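Side-chain contacts in leucine aminopeptidase 2 (Saccharomyces cerevisiae, PDB 2XQ0), which removes N-terminal residues from peptides, preferring di- and tripeptides, as a zinc aminopeptidase of the M1 family, and in vitro weakly hydrolyses epoxides such as leukotriene A4: residues N550-Q555 with F561-F566; D581-V586 with K590-G595; Q476-W481 with E516-N521; T468-N473 with S508-L513. All coordinates share one frame; numbering follows the deposited sequence.

In the fold
All four contacts belong to the helical C-terminal part of the chain. Along the sequence, contacts 3 and 4 come first and alternate: both join helix 469-484 to helix 508-519, their centres about 11 Å apart, with contact 4 near the N-terminal ends of the two helices. Contact 1 follows, turning helix 548-552 onto helix 557-569, and contact 2 closes helix 576-582 onto helix 589-600. Contact 1 touches each of the others, through Leu-511, Glu-516 and Trp-582 among others, whereas contact 2 stays about 24 Å, centre to centre, from contacts 3 and 4. Contact 1 thus ties the neighbouring helix pairs together, and contact 2 comes nearest the bound bestatin.

Contact 1 of 4, residues N550-Q555 with F561-F566; sequences NIVKSQ and FKMFKF
The backbones come nearest at Ile-551 and Met-563, whose CA atoms are 6.7 Å apart, where the weakly bonded last turn of helix 548-552 faces the regular helix 557-569. Met-563 carries the whole contact from its side and points at the opposing turn. Its CG lies anti to the backbone N (chi1 167°), and the chain runs on extended until it bends at chi3 (65°). The base of this side chain meets Ile-551, whose CG2 branch lies 3.9 Å from Met-563 CB, the two side chains sliding past each other in opposite directions. Farther out, the sulfur reaches the backbone of Val-552: SD of Met-563 is 3.6 Å from CA of Val-552, and the valine branch CG1 stands a little farther off. The bend at chi3 turns the methyl back onto its own helix, where Met-563 CE sits 3.9 Å above the plane of the Phe-564 ring, over its centre. Contact between these two consecutive helices of the leukotriene A4 hydrolase C-terminal region is therefore apolar. Around it, Ile-551 also packs on Leu-511 and Leu-515 of helix 508-519, Val-552 on Leu-544 of helix 537-546, and Phe-564 on His-578 and Leu-579 of helix 576-582.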
loop_
_atom_site.group_PDB
_atom_site.type_symbol
_atom_site.label_atom_id
_atom_site.label_comp_id
_atom_site.label_asym_id
_atom_site.label_seq_id
_atom_site.Cartn_x
_atom_site.Cartn_y
_atom_site.Cartn_z
ATOM N N ASN A 550 -11.174 21.081 17.276
ATOM C CA ASN A 550 -10.143 20.412 16.502
ATOM C C ASN A 550 -10.153 18.870 16.523
ATOM O O ASN A 550 -9.628 18.235 15.606
ATOM C CB ASN A 550 -8.775 20.982 16.871
ATOM C CG ASN A 550 -8.521 22.322 16.215
ATOM O OD1 ASN A 550 -7.740 23.135 16.704
ATOM N ND2 ASN A 550 -9.195 22.564 15.098
ATOM N N ILE A 551 -10.763 18.265 17.538
ATOM C CA ILE A 551 -10.790 16.802 17.610
ATOM C C ILE A 551 -12.158 16.228 17.292
ATOM O O ILE A 551 -12.310 15.453 16.354
ATOM C CB ILE A 551 -10.344 16.280 18.992
ATOM C CG1 ILE A 551 -8.859 16.604 19.233
ATOM C CG2 ILE A 551 -10.578 14.789 19.086
ATOM C CD1 ILE A 551 -8.242 15.867 20.402
ATOM N N VAL A 552 -13.149 16.625 18.082
ATOM C CA VAL A 552 -14.503 16.096 17.970
ATOM C C VAL A 552 -15.186 16.483 16.656
ATOM O O VAL A 552 -15.972 15.715 16.111
ATOM C CB VAL A 552 -15.374 16.557 19.161
ATOM C CG1 VAL A 552 -16.773 15.924 19.092
ATOM C CG2 VAL A 552 -14.678 16.236 20.472
ATOM N N LYS A 553 -14.875 17.672 16.149
ATOM C CA LYS A 553 -15.526 18.195 14.951
ATOM C C LYS A 553 -14.681 18.010 13.686
ATOM O O LYS A 553 -15.081 18.424 12.596
ATOM C CB LYS A 553 -15.877 19.672 15.151
ATOM C CG LYS A 553 -17.010 19.896 16.151
ATOM C CD LYS A 553 -17.096 21.350 16.591
ATOM C CE LYS A 553 -18.444 21.655 17.241
ATOM N NZ LYS A 553 -18.778 20.731 18.363
ATOM N N SER A 554 -13.521 17.378 13.842
ATOM C CA SER A 554 -12.598 17.138 12.728
ATOM C C SER A 554 -13.208 16.323 11.596
ATOM O O SER A 554 -13.896 15.330 11.842
ATOM C CB SER A 554 -11.340 16.423 13.233
ATOM O OG SER A 554 -10.469 16.092 12.162
ATOM N N GLN A 555 -12.944 16.732 10.356
ATOM C CA GLN A 555 -13.355 15.954 9.193
ATOM C C GLN A 555 -12.234 15.041 8.691
ATOM O O GLN A 555 -12.319 14.498 7.591
ATOM C CB GLN A 555 -13.802 16.875 8.063
ATOM C CG GLN A 555 -14.672 18.021 8.509
ATOM C CD GLN A 555 -15.459 18.603 7.364
ATOM O OE1 GLN A 555 -15.460 19.816 7.147
ATOM N NE2 GLN A 555 -16.132 17.739 6.612
ATOM N N PHE A 561 -10.866 8.728 13.926
ATOM C CA PHE A 561 -10.676 7.354 14.376
ATOM C C PHE A 561 -10.065 7.319 15.757
ATOM O O PHE A 561 -10.532 6.583 16.619
ATOM C CB PHE A 561 -9.788 6.554 13.430
ATOM C CG PHE A 561 -9.394 5.211 13.983
ATOM C CD1 PHE A 561 -10.208 4.107 13.794
ATOM C CD2 PHE A 561 -8.233 5.063 14.723
ATOM C CE1 PHE A 561 -9.863 2.871 14.317
ATOM C CE2 PHE A 561 -7.878 3.833 15.248
ATOM C CZ PHE A 561 -8.699 2.730 15.043
ATOM N N LYS A 562 -9.005 8.104 15.955
ATOM C CA LYS A 562 -8.344 8.204 17.248
ATOM C C LYS A 562 -9.304 8.699 18.322
ATOM O O LYS A 562 -9.316 8.183 19.436
ATOM C CB LYS A 562 -7.146 9.139 17.157
ATOM C CG LYS A 562 -6.027 8.596 16.299
ATOM C CD LYS A 562 -5.470 7.330 16.909
ATOM C CE LYS A 562 -4.373 6.758 16.042
ATOM N NZ LYS A 562 -3.890 5.465 16.558
ATOM N N MET A 563 -10.103 9.706 17.980
ATOM C CA MET A 563 -11.129 10.214 18.892
ATOM C C MET A 563 -12.032 9.082 19.341
ATOM O O MET A 563 -12.311 8.929 20.519
ATOM C CB MET A 563 -11.986 11.297 18.225
ATOM C CG MET A 563 -13.249 11.635 19.018
ATOM S SD MET A 563 -14.503 12.531 18.087
ATOM C CE MET A 563 -14.959 11.319 16.856
ATOM N N PHE A 564 -12.496 8.283 18.389
ATOM C CA PHE A 564 -13.322 7.135 18.745
ATOM C C PHE A 564 -12.572 6.175 19.668
ATOM O O PHE A 564 -13.122 5.712 20.673
ATOM C CB PHE A 564 -13.827 6.425 17.495
ATOM C CG PHE A 564 -15.075 7.027 16.928
ATOM C CD1 PHE A 564 -16.231 7.094 17.690
ATOM C CD2 PHE A 564 -15.106 7.511 15.636
ATOM C CE1 PHE A 564 -17.389 7.642 17.172
ATOM C CE2 PHE A 564 -16.271 8.055 15.111
ATOM C CZ PHE A 564 -17.405 8.121 15.876
ATOM N N LYS A 565 -11.310 5.906 19.341
ATOM C CA LYS A 565 -10.499 4.986 20.128
ATOM C C LYS A 565 -10.261 5.514 21.546
ATOM O O LYS A 565 -10.367 4.768 22.526
ATOM C CB LYS A 565 -9.173 4.703 19.423
ATOM C CG LYS A 565 -8.304 3.672 20.120
ATOM C CD LYS A 565 -6.934 3.607 19.465
ATOM C CE LYS A 565 -6.087 2.506 20.054
ATOM N NZ LYS A 565 -4.697 2.511 19.515
ATOM N N PHE A 566 -9.950 6.799 21.675
ATOM C CA PHE A 566 -9.822 7.361 23.017
ATOM C C PHE A 566 -11.129 7.189 23.774
ATOM O O PHE A 566 -11.128 6.858 24.960
ATOM C CB PHE A 566 -9.458 8.833 23.005
ATOM C CG PHE A 566 -9.483 9.460 24.372
ATOM C CD1 PHE A 566 -8.469 9.194 25.288
ATOM C CD2 PHE A 566 -10.520 10.302 24.747
ATOM C CE1 PHE A 566 -8.482 9.774 26.555
ATOM C CE2 PHE A 566 -10.540 10.886 26.016
ATOM C CZ PHE A 566 -9.519 10.618 26.918
#

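Contact 2 of 4, residues D581-V586 with K590-G595; sequences DWLGTV and KFVRPG
Trp-582 lays the far end of its indole against the base of Phe-591, with CH2 3.7 Å from Phe-591 CB. CG of Trp-582 is anti to the backbone N (chi1 -179°), which carries the ring from the last turn of helix 576-582 across to helix 589-600. The two side chains cross obliquely, and the touch falls on the phenylalanine CB more than on its ring. One indole face also receives Val-586 CG2, 3.8 Å above the plane and offset toward the rim. Leu-583 divides its branches between two turns of the second helix: CD1 lies 3.9 Å from both CG1 and CG2 of Val-592, while CD2 rests 3.9 Å from CA of Gly-595. The glycine makes this approach possible, since a CB there would run into the leucine methyl. The same CG2 of Val-592 also comes within 3.4 Å of the carbonyl O of Val-586, in the loop that follows helix 576-582. Replacing Leu-583 by an alanine would probably open a gap over Val-592 and Gly-595 where the two methyls now sit. Within segment 581-586, Trp-582 O takes both the hydroxyl and the N-H of Thr-585, the OG1 bond being 2.6 Å long and directed at a lone pair in the carbonyl plane. Phe-591 is about 8 Å, side chain to side chain, from the substrate-binding Gly-274. While the Thr-585 bonds stay within 581-586 and Leu-583 O is taken by Tyr-618 OH, the interface between the two segments rests on apolar side-chain contacts close to the substrate pocket.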
loop_
_atom_site.group_PDB
_atom_site.type_symbol
_atom_site.label_atom_id
_atom_site.label_comp_id
_atom_site.label_asym_id
_atom_site.label_seq_id
_atom_site.Cartn_x
_atom_site.Cartn_y
_atom_site.Cartn_z
ATOM N N ASP A 581 -21.869 3.393 13.837
ATOM C CA ASP A 581 -22.388 3.972 12.597
ATOM C C ASP A 581 -21.293 4.516 11.684
ATOM O O ASP A 581 -21.406 4.425 10.467
ATOM C CB ASP A 581 -23.389 5.087 12.897
ATOM C CG ASP A 581 -24.582 4.604 13.697
ATOM O OD1 ASP A 581 -25.033 3.453 13.488
ATOM O OD2 ASP A 581 -25.067 5.391 14.535
ATOM N N TRP A 582 -20.255 5.104 12.275
ATOM C CA TRP A 582 -19.119 5.599 11.498
ATOM C C TRP A 582 -18.445 4.461 10.728
ATOM O O TRP A 582 -18.009 4.626 9.581
ATOM C CB TRP A 582 -18.104 6.266 12.419
ATOM C CG TRP A 582 -16.902 6.825 11.716
ATOM C CD1 TRP A 582 -16.828 8.002 11.024
ATOM C CD2 TRP A 582 -15.592 6.245 11.658
ATOM N NE1 TRP A 582 -15.559 8.186 10.532
ATOM C CE2 TRP A 582 -14.778 7.126 10.910
ATOM C CE3 TRP A 582 -15.028 5.069 12.162
ATOM C CZ2 TRP A 582 -13.427 6.866 10.658
ATOM C CZ3 TRP A 582 -13.686 4.812 11.908
ATOM C CH2 TRP A 582 -12.901 5.706 11.166
ATOM N N LEU A 583 -18.357 3.307 11.380
ATOM C CA LEU A 583 -17.730 2.129 10.805
ATOM C C LEU A 583 -18.517 1.659 9.577
ATOM O O LEU A 583 -18.015 0.910 8.733
ATOM C CB LEU A 583 -17.668 1.034 11.866
ATOM C CG LEU A 583 -16.403 0.188 11.911
ATOM C CD1 LEU A 583 -16.111 -0.378 10.535
ATOM C CD2 LEU A 583 -15.256 1.014 12.395
ATOM N N GLY A 584 -19.761 2.107 9.476
ATOM C CA GLY A 584 -20.581 1.779 8.329
ATOM C C GLY A 584 -20.369 2.773 7.208
ATOM O O GLY A 584 -20.992 2.673 6.146
ATOM N N THR A 585 -19.481 3.736 7.446
ATOM C CA THR A 585 -19.227 4.796 6.474
ATOM C C THR A 585 -17.838 4.686 5.828
ATOM O O THR A 585 -17.598 5.285 4.780
ATOM C CB THR A 585 -19.419 6.210 7.101
ATOM O OG1 THR A 585 -18.275 6.558 7.884
ATOM C CG2 THR A 585 -20.674 6.249 7.985
ATOM N N VAL A 586 -16.937 3.924 6.447
ATOM C CA VAL A 586 -15.587 3.726 5.907
ATOM C C VAL A 586 -15.269 2.252 5.631
ATOM O O VAL A 586 -15.843 1.362 6.248
ATOM C CB VAL A 586 -14.481 4.335 6.827
ATOM C CG1 VAL A 586 -14.634 5.852 6.931
ATOM C CG2 VAL A 586 -14.507 3.697 8.211
ATOM N N LYS A 590 -7.268 -0.088 7.658
ATOM C CA LYS A 590 -6.579 0.513 8.804
ATOM C C LYS A 590 -7.540 1.056 9.870
ATOM O O LYS A 590 -7.182 1.116 11.048
ATOM C CB LYS A 590 -5.597 1.599 8.342
ATOM C CG LYS A 590 -6.064 3.028 8.577
ATOM C CD LYS A 590 -5.065 4.073 8.055
ATOM C CE LYS A 590 -3.848 4.225 8.954
ATOM N NZ LYS A 590 -3.087 5.471 8.637
ATOM N N PHE A 591 -8.751 1.453 9.471
ATOM C CA PHE A 591 -9.749 1.950 10.431
ATOM C C PHE A 591 -10.771 0.887 10.809
ATOM O O PHE A 591 -11.120 0.734 11.985
ATOM C CB PHE A 591 -10.490 3.179 9.896
ATOM C CG PHE A 591 -9.581 4.293 9.455
ATOM C CD1 PHE A 591 -8.603 4.780 10.301
ATOM C CD2 PHE A 591 -9.719 4.855 8.191
ATOM C CE1 PHE A 591 -7.767 5.800 9.892
ATOM C CE2 PHE A 591 -8.884 5.881 7.779
ATOM C CZ PHE A 591 -7.913 6.349 8.626
ATOM N N VAL A 592 -11.238 0.158 9.797
ATOM C CA VAL A 592 -12.258 -0.874 9.952
ATOM C C VAL A 592 -11.850 -2.019 10.889
ATOM O O VAL A 592 -12.583 -2.335 11.831
ATOM C CB VAL A 592 -12.677 -1.435 8.577
ATOM C CG1 VAL A 592 -13.560 -2.672 8.724
ATOM C CG2 VAL A 592 -13.384 -0.356 7.764
ATOM N N ARG A 593 -10.695 -2.634 10.636
ATOM C CA ARG A 593 -10.229 -3.755 11.459
ATOM C C ARG A 593 -10.071 -3.362 12.927
ATOM O O ARG A 593 -10.645 -3.997 13.817
ATOM C CB ARG A 593 -8.904 -4.312 10.941
ATOM C CG ARG A 593 -8.996 -5.072 9.647
ATOM C CD ARG A 593 -7.665 -5.721 9.319
ATOM N NE ARG A 593 -7.384 -6.848 10.202
ATOM C CZ ARG A 593 -6.402 -7.723 10.005
ATOM N NH1 ARG A 593 -5.601 -7.598 8.949
ATOM N NH2 ARG A 593 -6.227 -8.729 10.859
ATOM N N PRO A 594 -9.271 -2.320 13.192
ATOM C CA PRO A 594 -9.093 -1.898 14.580
ATOM C C PRO A 594 -10.407 -1.411 15.176
ATOM O O PRO A 594 -10.645 -1.604 16.365
ATOM C CB PRO A 594 -8.116 -0.717 14.470
ATOM C CG PRO A 594 -7.454 -0.872 13.137
ATOM C CD PRO A 594 -8.480 -1.507 12.249
ATOM N N GLY A 595 -11.239 -0.769 14.361
ATOM C CA GLY A 595 -12.502 -0.227 14.833
ATOM C C GLY A 595 -13.407 -1.312 15.386
ATOM O O GLY A 595 -14.015 -1.166 16.456
#

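Contact 3 of 4, residues Q476-W481 with E516-N521; sequences QLADKW and ETLTQN
Ala-478 and Thr-517 bring the two helices close together, the methyl CB of Ala-478 lying 3.4 Å from CG2 of Thr-517, tighter than usual van der Waals contact. The threonine places this methyl in the interface because CG2 is anti to its backbone N; OG1, at chi1 -54°, lies beside that N and bonds to the carbonyl O of Leu-513 one turn earlier. Leu-518 works alongside. Its CG is anti to the carbonyl carbon, and CD2 reaches over to lie 3.8 Å from CA of Ala-478 and equally far from CB of Trp-481. This is helix-to-helix packing between helix 469-484 and the C-terminal end of helix 508-519, where the small alanine lets the CA atoms of Ala-478 and Leu-518 come within 5.5 Å. That end is closed by a Schellman motif with Asn-521 at positive phi (48°), while Thr-519 OG1 bonds back to the carbonyl O of Glu-516. Trp-481 meets Leu-518 through its CB, and its indole turns off from segment 516-521: chi1 of -93° turns the ring to stack with Phe-498, and NE1 bonds to the hydroxyl of Tyr-547.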
loop_
_atom_site.group_PDB
_atom_site.type_symbol
_atom_site.label_atom_id
_atom_site.label_comp_id
_atom_site.label_asym_id
_atom_site.label_seq_id
_atom_site.Cartn_x
_atom_site.Cartn_y
_atom_site.Cartn_z
ATOM N N GLN A 476 4.486 16.157 25.961
ATOM C CA GLN A 476 4.247 16.934 27.177
ATOM C C GLN A 476 2.770 17.025 27.562
ATOM O O GLN A 476 2.422 16.822 28.717
ATOM C CB GLN A 476 4.851 18.327 27.076
ATOM C CG GLN A 476 6.363 18.311 27.037
ATOM C CD GLN A 476 6.943 19.690 26.838
ATOM O OE1 GLN A 476 6.353 20.689 27.258
ATOM N NE2 GLN A 476 8.106 19.758 26.197
ATOM N N LEU A 477 1.910 17.330 26.599
ATOM C CA LEU A 477 0.490 17.470 26.885
ATOM C C LEU A 477 -0.121 16.157 27.337
ATOM O O LEU A 477 -0.850 16.127 28.329
ATOM C CB LEU A 477 -0.275 18.006 25.675
ATOM C CG LEU A 477 -1.746 18.349 25.926
ATOM C CD1 LEU A 477 -1.854 19.480 26.958
ATOM C CD2 LEU A 477 -2.428 18.741 24.628
ATOM N N ALA A 478 0.142 15.071 26.609
ATOM C CA ALA A 478 -0.410 13.776 27.003
ATOM C C ALA A 478 0.005 13.437 28.432
ATOM O O ALA A 478 -0.819 13.013 29.243
ATOM C CB ALA A 478 0.007 12.667 26.029
ATOM N N ASP A 479 1.281 13.636 28.743
ATOM C CA ASP A 479 1.749 13.468 30.116
ATOM C C ASP A 479 0.931 14.333 31.090
ATOM O O ASP A 479 0.442 13.851 32.114
ATOM C CB ASP A 479 3.244 13.792 30.210
ATOM C CG ASP A 479 4.102 12.851 29.373
ATOM O OD1 ASP A 479 3.585 11.801 28.939
ATOM O OD2 ASP A 479 5.298 13.154 29.151
ATOM N N LYS A 480 0.767 15.608 30.753
ATOM C CA LYS A 480 0.026 16.550 31.593
ATOM C C LYS A 480 -1.421 16.102 31.828
ATOM O O LYS A 480 -1.929 16.185 32.950
ATOM C CB LYS A 480 0.047 17.948 30.970
ATOM C CG LYS A 480 -0.540 19.043 31.856
ATOM C CD LYS A 480 -0.659 20.373 31.091
ATOM C CE LYS A 480 -1.354 21.449 31.929
ATOM N NZ LYS A 480 -1.638 22.705 31.164
ATOM N N TRP A 481 -2.081 15.637 30.770
ATOM C CA TRP A 481 -3.432 15.094 30.885
ATOM C C TRP A 481 -3.465 13.877 31.785
ATOM O O TRP A 481 -4.365 13.745 32.611
ATOM C CB TRP A 481 -4.033 14.750 29.513
ATOM C CG TRP A 481 -4.833 15.880 28.966
ATOM C CD1 TRP A 481 -4.427 16.816 28.054
ATOM C CD2 TRP A 481 -6.165 16.236 29.345
ATOM N NE1 TRP A 481 -5.444 17.718 27.818
ATOM C CE2 TRP A 481 -6.518 17.384 28.604
ATOM C CE3 TRP A 481 -7.095 15.696 30.241
ATOM C CZ2 TRP A 481 -7.766 17.991 28.728
ATOM C CZ3 TRP A 481 -8.325 16.292 30.355
ATOM C CH2 TRP A 481 -8.652 17.431 29.607
ATOM N N GLU A 516 -3.137 9.029 20.395
ATOM C CA GLU A 516 -2.425 7.762 20.545
ATOM C C GLU A 516 -1.733 7.704 21.915
ATOM O O GLU A 516 -2.028 6.811 22.724
ATOM C CB GLU A 516 -1.437 7.555 19.383
ATOM C CG GLU A 516 -0.540 6.333 19.482
ATOM C CD GLU A 516 -1.303 5.016 19.408
ATOM O OE1 GLU A 516 -2.525 5.003 19.678
ATOM O OE2 GLU A 516 -0.674 3.984 19.079
ATOM N N THR A 517 -0.846 8.668 22.180
ATOM C CA THR A 517 -0.101 8.740 23.447
ATOM C C THR A 517 -1.015 8.653 24.680
ATOM O O THR A 517 -0.668 8.022 25.671
ATOM C CB THR A 517 0.789 10.017 23.512
ATOM O OG1 THR A 517 1.633 10.083 22.351
ATOM C CG2 THR A 517 1.660 10.029 24.774
ATOM N N LEU A 518 -2.191 9.269 24.611
ATOM C CA LEU A 518 -3.155 9.200 25.706
ATOM C C LEU A 518 -3.642 7.783 26.005
ATOM O O LEU A 518 -3.801 7.410 27.170
ATOM C CB LEU A 518 -4.366 10.085 25.420
ATOM C CG LEU A 518 -4.139 11.587 25.519
ATOM C CD1 LEU A 518 -5.386 12.318 25.050
ATOM C CD2 LEU A 518 -3.765 11.984 26.947
ATOM N N THR A 519 -3.921 7.003 24.963
ATOM C CA THR A 519 -4.336 5.615 25.167
ATOM C C THR A 519 -3.145 4.763 25.620
ATOM O O THR A 519 -3.317 3.727 26.261
ATOM C CB THR A 519 -4.991 5.004 23.909
ATOM O OG1 THR A 519 -4.009 4.856 22.877
ATOM C CG2 THR A 519 -6.140 5.893 23.409
ATOM N N GLN A 520 -1.939 5.214 25.286
ATOM C CA GLN A 520 -0.717 4.670 25.869
ATOM C C GLN A 520 -0.545 5.235 27.280
ATOM O O GLN A 520 0.454 4.973 27.958
ATOM C CB GLN A 520 0.488 5.056 25.018
ATOM C CG GLN A 520 0.420 4.565 23.588
ATOM C CD GLN A 520 1.004 3.182 23.437
ATOM O OE1 GLN A 520 1.920 2.805 24.165
ATOM N NE2 GLN A 520 0.481 2.416 22.483
ATOM N N ASN A 521 -1.531 6.019 27.709
ATOM C CA ASN A 521 -1.499 6.707 29.000
ATOM C C ASN A 521 -0.198 7.455 29.282
ATOM O O ASN A 521 0.374 7.331 30.362
ATOM C CB ASN A 521 -1.833 5.743 30.140
ATOM C CG ASN A 521 -3.273 5.274 30.097
ATOM O OD1 ASN A 521 -4.178 6.041 29.776
ATOM N ND2 ASN A 521 -3.491 4.005 30.414
#

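Contact 4 of 4, residues T468-N473 with S508-L513; sequences TALADN and SNQLVL
This is a mixed polar and apolar helix-helix contact, joining the first turns of helix 469-484 and helix 508-519, whose short segments cross at -52° with their axes 10.1 Å apart. Its polar part is a single bond from Gln-510 to the backbone of Leu-470. NE2 of Gln-510 donates to the carbonyl O of Leu-470 over 2.9 Å, almost straight at 174°. The acceptor lies in the plane of the glutamine amide, and the donor arrives in the carbonyl plane on a lone pair. Gln-510 reaches it with CG anti to the carbonyl carbon and the chain extended beyond. The amide of Asn-473 crosses that of Gln-510 at about a right angle, but its OD1 makes no bond with NE2. Next to this, the methyl CB of Ala-471 rests 3.9 Å from CD2 of Leu-513, which also packs on Phe-346 and Ile-350 of helix 341-360. A leucine in place of Gln-510 would probably leave the Leu-470 carbonyl without this donor and set an apolar end against it. One well-aimed amide thus supplies a directional link to a carbonyl in the opening turn of helix 469-484, with the alanine-leucine pair adding apolar contact beside it.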
loop_
_atom_site.group_PDB
_atom_site.type_symbol
_atom_site.label_atom_id
_atom_site.label_comp_id
_atom_site.label_asym_id
_atom_site.label_seq_id
_atom_site.Cartn_x
_atom_site.Cartn_y
_atom_site.Cartn_z
ATOM N N THR A 468 13.217 15.189 17.674
ATOM C CA THR A 468 11.900 14.964 18.287
ATOM C C THR A 468 11.125 16.249 18.489
ATOM O O THR A 468 10.081 16.247 19.138
ATOM C CB THR A 468 12.005 14.278 19.650
ATOM O OG1 THR A 468 12.591 15.185 20.594
ATOM C CG2 THR A 468 12.851 13.009 19.558
ATOM N N ALA A 469 11.632 17.346 17.930
ATOM C CA ALA A 469 11.014 18.660 18.100
ATOM C C ALA A 469 9.482 18.691 17.955
ATOM O O ALA A 469 8.794 19.191 18.835
ATOM C CB ALA A 469 11.649 19.670 17.161
ATOM N N LEU A 470 8.946 18.158 16.862
ATOM C CA LEU A 470 7.498 18.278 16.607
ATOM C C LEU A 470 6.633 17.290 17.390
ATOM O O LEU A 470 5.408 17.287 17.250
ATOM C CB LEU A 470 7.187 18.175 15.110
ATOM C CG LEU A 470 7.849 19.250 14.251
ATOM C CD1 LEU A 470 7.576 19.021 12.787
ATOM C CD2 LEU A 470 7.404 20.652 14.690
ATOM N N ALA A 471 7.267 16.451 18.203
ATOM C CA ALA A 471 6.553 15.487 19.043
ATOM C C ALA A 471 6.614 15.852 20.524
ATOM O O ALA A 471 5.815 15.365 21.330
ATOM C CB ALA A 471 7.099 14.084 18.842
ATOM N N ASP A 472 7.566 16.707 20.880
ATOM C CA ASP A 472 7.810 17.042 22.278
ATOM C C ASP A 472 6.624 17.730 22.951
ATOM O O ASP A 472 6.241 17.387 24.061
ATOM C CB ASP A 472 9.060 17.916 22.393
ATOM C CG ASP A 472 10.333 17.151 22.094
ATOM O OD1 ASP A 472 10.358 15.924 22.338
ATOM O OD2 ASP A 472 11.310 17.781 21.627
ATOM N N ASN A 473 6.079 18.731 22.280
ATOM C CA ASN A 473 4.849 19.392 22.708
ATOM C C ASN A 473 3.707 18.386 22.912
ATOM O O ASN A 473 2.955 18.452 23.894
ATOM C CB ASN A 473 4.464 20.395 21.629
ATOM C CG ASN A 473 4.881 19.920 20.230
ATOM O OD1 ASN A 473 4.280 18.997 19.669
ATOM N ND2 ASN A 473 5.927 20.535 19.676
ATOM N N SER A 508 -2.772 17.533 12.098
ATOM C CA SER A 508 -3.554 16.311 12.279
ATOM C C SER A 508 -2.669 15.149 12.737
ATOM O O SER A 508 -3.089 14.320 13.536
ATOM C CB SER A 508 -4.303 15.942 10.995
ATOM O OG SER A 508 -3.409 15.497 9.992
ATOM N N ASN A 509 -1.445 15.093 12.217
ATOM C CA ASN A 509 -0.489 14.092 12.648
ATOM C C ASN A 509 -0.186 14.227 14.133
ATOM O O ASN A 509 -0.028 13.238 14.847
ATOM C CB ASN A 509 0.806 14.211 11.840
ATOM C CG ASN A 509 0.632 13.804 10.388
ATOM O OD1 ASN A 509 0.098 12.733 10.085
ATOM N ND2 ASN A 509 1.093 14.658 9.481
ATOM N N GLN A 510 -0.097 15.467 14.596
ATOM C CA GLN A 510 0.193 15.715 15.991
ATOM C C GLN A 510 -1.008 15.342 16.848
ATOM O O GLN A 510 -0.840 14.747 17.923
ATOM C CB GLN A 510 0.627 17.169 16.201
ATOM C CG GLN A 510 2.023 17.451 15.667
ATOM C CD GLN A 510 2.378 18.911 15.723
ATOM O OE1 GLN A 510 1.600 19.757 15.300
ATOM N NE2 GLN A 510 3.547 19.216 16.262
ATOM N N LEU A 511 -2.212 15.675 16.374
ATOM C CA LEU A 511 -3.438 15.243 17.048
ATOM C C LEU A 511 -3.521 13.723 17.129
ATOM O O LEU A 511 -3.848 13.161 18.179
ATOM C CB LEU A 511 -4.685 15.792 16.337
ATOM C CG LEU A 511 -4.942 17.294 16.485
ATOM C CD1 LEU A 511 -6.063 17.755 15.564
ATOM C CD2 LEU A 511 -5.260 17.646 17.933
ATOM N N VAL A 512 -3.233 13.052 16.016
ATOM C CA VAL A 512 -3.209 11.601 15.999
ATOM C C VAL A 512 -2.213 11.039 17.018
ATOM O O VAL A 512 -2.563 10.161 17.821
ATOM C CB VAL A 512 -2.933 11.076 14.580
ATOM C CG1 VAL A 512 -2.628 9.600 14.606
ATOM C CG2 VAL A 512 -4.144 11.366 13.684
ATOM N N LEU A 513 -0.984 11.551 16.998
ATOM C CA LEU A 513 0.028 11.147 17.974
ATOM C C LEU A 513 -0.413 11.456 19.405
ATOM O O LEU A 513 -0.239 10.639 20.308
ATOM C CB LEU A 513 1.378 11.815 17.692
ATOM C CG LEU A 513 2.497 11.448 18.694
ATOM C CD1 LEU A 513 2.841 9.966 18.649
ATOM C CD2 LEU A 513 3.730 12.260 18.439
#